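Local coordinates for dehalogenase (Rhodospirillaceae, PDB 6A41) that is a dehalogenase of the short-chain dehydrogenase/reductase fold, probably a halohydrin dehalogenase that expels halide from vicinal haloalcohols to form epoxides, at the interface of chains A and B. Coordinates in Å, arbitrary orientation; residue numbers count along the deposited sequence, not the author numbering. Chains: chain A/B, dehalogenase.

The interface of chains A and B. Residues chain A 109-110, 113, 159; chain B 98, 101, 148, 151.
The backbone carbonyl oxygen of A:Ala109 lies near the CE2 corner of the B:Phe101 ring, a little out of its plane, with O 3.7 Å from CE2, a loose polar-to-aromatic contact rather than a hydrogen bond. This is part of the two-fold interface typical of the short-chain dehydrogenase/reductase family, in which helices 98-126 and 147-158 of both subunits pack as a four-helix bundle; the same contact recurs with the chains exchanged.

B:Phe101 is the main wedge, with 61 Å² hidden by the partner. Its CG lies anti to the backbone N (chi1 -172°), sending the ring across to chain A. There its CD2-CE2 edge points at one face of the A:Phe113 ring, in an edge-to-face pair with centroids 5.4 Å apart and planes at 66°. On the other side of the B:Phe101 plane passes the backbone of A:Val110, whose CA is 3.8 Å from CE2. The small methyl of A:Ala109 suits a place where the aromatic ring comes close to the helix backbone.

Beta-branched side chains fill the flank. The CG1 methyl of A:Val110 meets the CG2 branch of B:Ile98 at 3.5 Å, while its CG2 methyl stands off one side of the B:Phe101 plane, just outside the CD2-CE2 bond. The other branch of B:Ile98 ends in CD1, in the plane of the A:Phe113 ring at its edge, 3.9 Å from CD2. Around that ring, CZ reaches CG of B:Pro148 at 3.7 Å, the compact, rigid proline crossing at about a right angle.

Beyond the CZ end of the B:Phe101 ring, A:Leu159 sets its CD2 methyl 3.5 Å from CB of B:Ser151. A small residue fits here: the serine hydroxyl OG, anti to its backbone N (chi1 170°), lies at the in-plane edge of B:Phe101 in its own chain. B:Pro148 and B:Ser151 belong to the helix bearing the Tyr-X-X-X-Arg sequence characteristic of halohydrin dehalogenases, so subunit packing may steady the probable catalytic segment.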
loop_
_atom_site.group_PDB
_atom_site.type_symbol
_atom_site.label_atom_id
_atom_site.label_comp_id
_atom_site.label_asym_id
_atom_site.label_seq_id
_atom_site.Cartn_x
_atom_site.Cartn_y
_atom_site.Cartn_z
ATOM N N ALA A 109 2.398 -12.275 17.106
ATOM C CA ALA A 109 2.421 -10.886 17.394
ATOM C C ALA A 109 2.878 -10.626 18.833
ATOM O O ALA A 109 3.812 -9.836 19.053
ATOM C CB ALA A 109 1.087 -10.214 17.068
ATOM N N VAL A 110 2.277 -11.292 19.804
ATOM C CA VAL A 110 2.612 -10.973 21.223
ATOM C C VAL A 110 4.025 -11.464 21.561
ATOM O O VAL A 110 4.801 -10.663 22.121
ATOM C CB VAL A 110 1.598 -11.574 22.203
ATOM C CG1 VAL A 110 2.035 -11.353 23.666
ATOM C CG2 VAL A 110 0.252 -11.043 21.916
ATOM N N PHE A 113 6.755 -9.325 20.070
ATOM C CA PHE A 113 6.764 -8.030 20.755
ATOM C C PHE A 113 7.520 -8.166 22.095
ATOM O O PHE A 113 8.346 -7.330 22.427
ATOM C CB PHE A 113 5.345 -7.537 21.031
ATOM C CG PHE A 113 5.282 -6.214 21.705
ATOM C CD1 PHE A 113 5.629 -5.089 21.054
ATOM C CD2 PHE A 113 4.932 -6.119 23.020
ATOM C CE1 PHE A 113 5.595 -3.834 21.684
ATOM C CE2 PHE A 113 4.936 -4.896 23.689
ATOM C CZ PHE A 113 5.156 -3.746 22.985
ATOM N N LEU A 159 3.270 -4.163 13.900
ATOM C CA LEU A 159 4.239 -3.586 14.878
ATOM C C LEU A 159 5.353 -2.703 14.261
ATOM O O LEU A 159 5.875 -1.810 14.917
ATOM C CB LEU A 159 4.860 -4.691 15.631
ATOM C CG LEU A 159 3.899 -5.482 16.531
ATOM C CD1 LEU A 159 4.629 -6.724 16.917
ATOM C CD2 LEU A 159 3.652 -4.650 17.773
ATOM N N ILE B 98 2.009 -6.750 28.471
ATOM C CA ILE B 98 1.614 -7.774 27.530
ATOM C C ILE B 98 0.136 -8.073 27.645
ATOM O O ILE B 98 -0.542 -8.277 26.633
ATOM C CB ILE B 98 2.389 -9.039 27.792
ATOM C CG1 ILE B 98 3.894 -8.846 27.508
ATOM C CG2 ILE B 98 1.831 -10.180 26.965
ATOM C CD1 ILE B 98 4.194 -8.407 26.104
ATOM N N PHE B 101 -1.849 -5.726 25.610
ATOM C CA PHE B 101 -1.731 -6.086 24.172
ATOM C C PHE B 101 -2.754 -7.207 23.810
ATOM O O PHE B 101 -3.515 -7.128 22.836
ATOM C CB PHE B 101 -0.260 -6.444 23.794
ATOM C CG PHE B 101 -0.014 -6.630 22.308
ATOM C CD1 PHE B 101 -0.794 -6.074 21.345
ATOM C CD2 PHE B 101 1.152 -7.199 21.889
ATOM C CE1 PHE B 101 -0.460 -6.214 20.005
ATOM C CE2 PHE B 101 1.442 -7.408 20.589
ATOM C CZ PHE B 101 0.677 -6.885 19.654
ATOM N N PRO B 148 1.407 -1.480 20.485
ATOM C CA PRO B 148 0.319 -2.496 20.753
ATOM C C PRO B 148 -1.065 -2.123 20.195
ATOM O O PRO B 148 -1.697 -2.995 19.543
ATOM C CB PRO B 148 0.325 -2.641 22.265
ATOM C CG PRO B 148 1.774 -2.302 22.610
ATOM C CD PRO B 148 1.947 -1.018 21.768
ATOM N N SER B 151 -0.855 -2.317 16.285
ATOM C CA SER B 151 -0.772 -3.696 15.889
ATOM C C SER B 151 -2.148 -4.362 15.975
ATOM O O SER B 151 -2.553 -5.095 15.059
ATOM C CB SER B 151 0.274 -4.466 16.782
ATOM O OG SER B 151 0.169 -5.914 16.510
#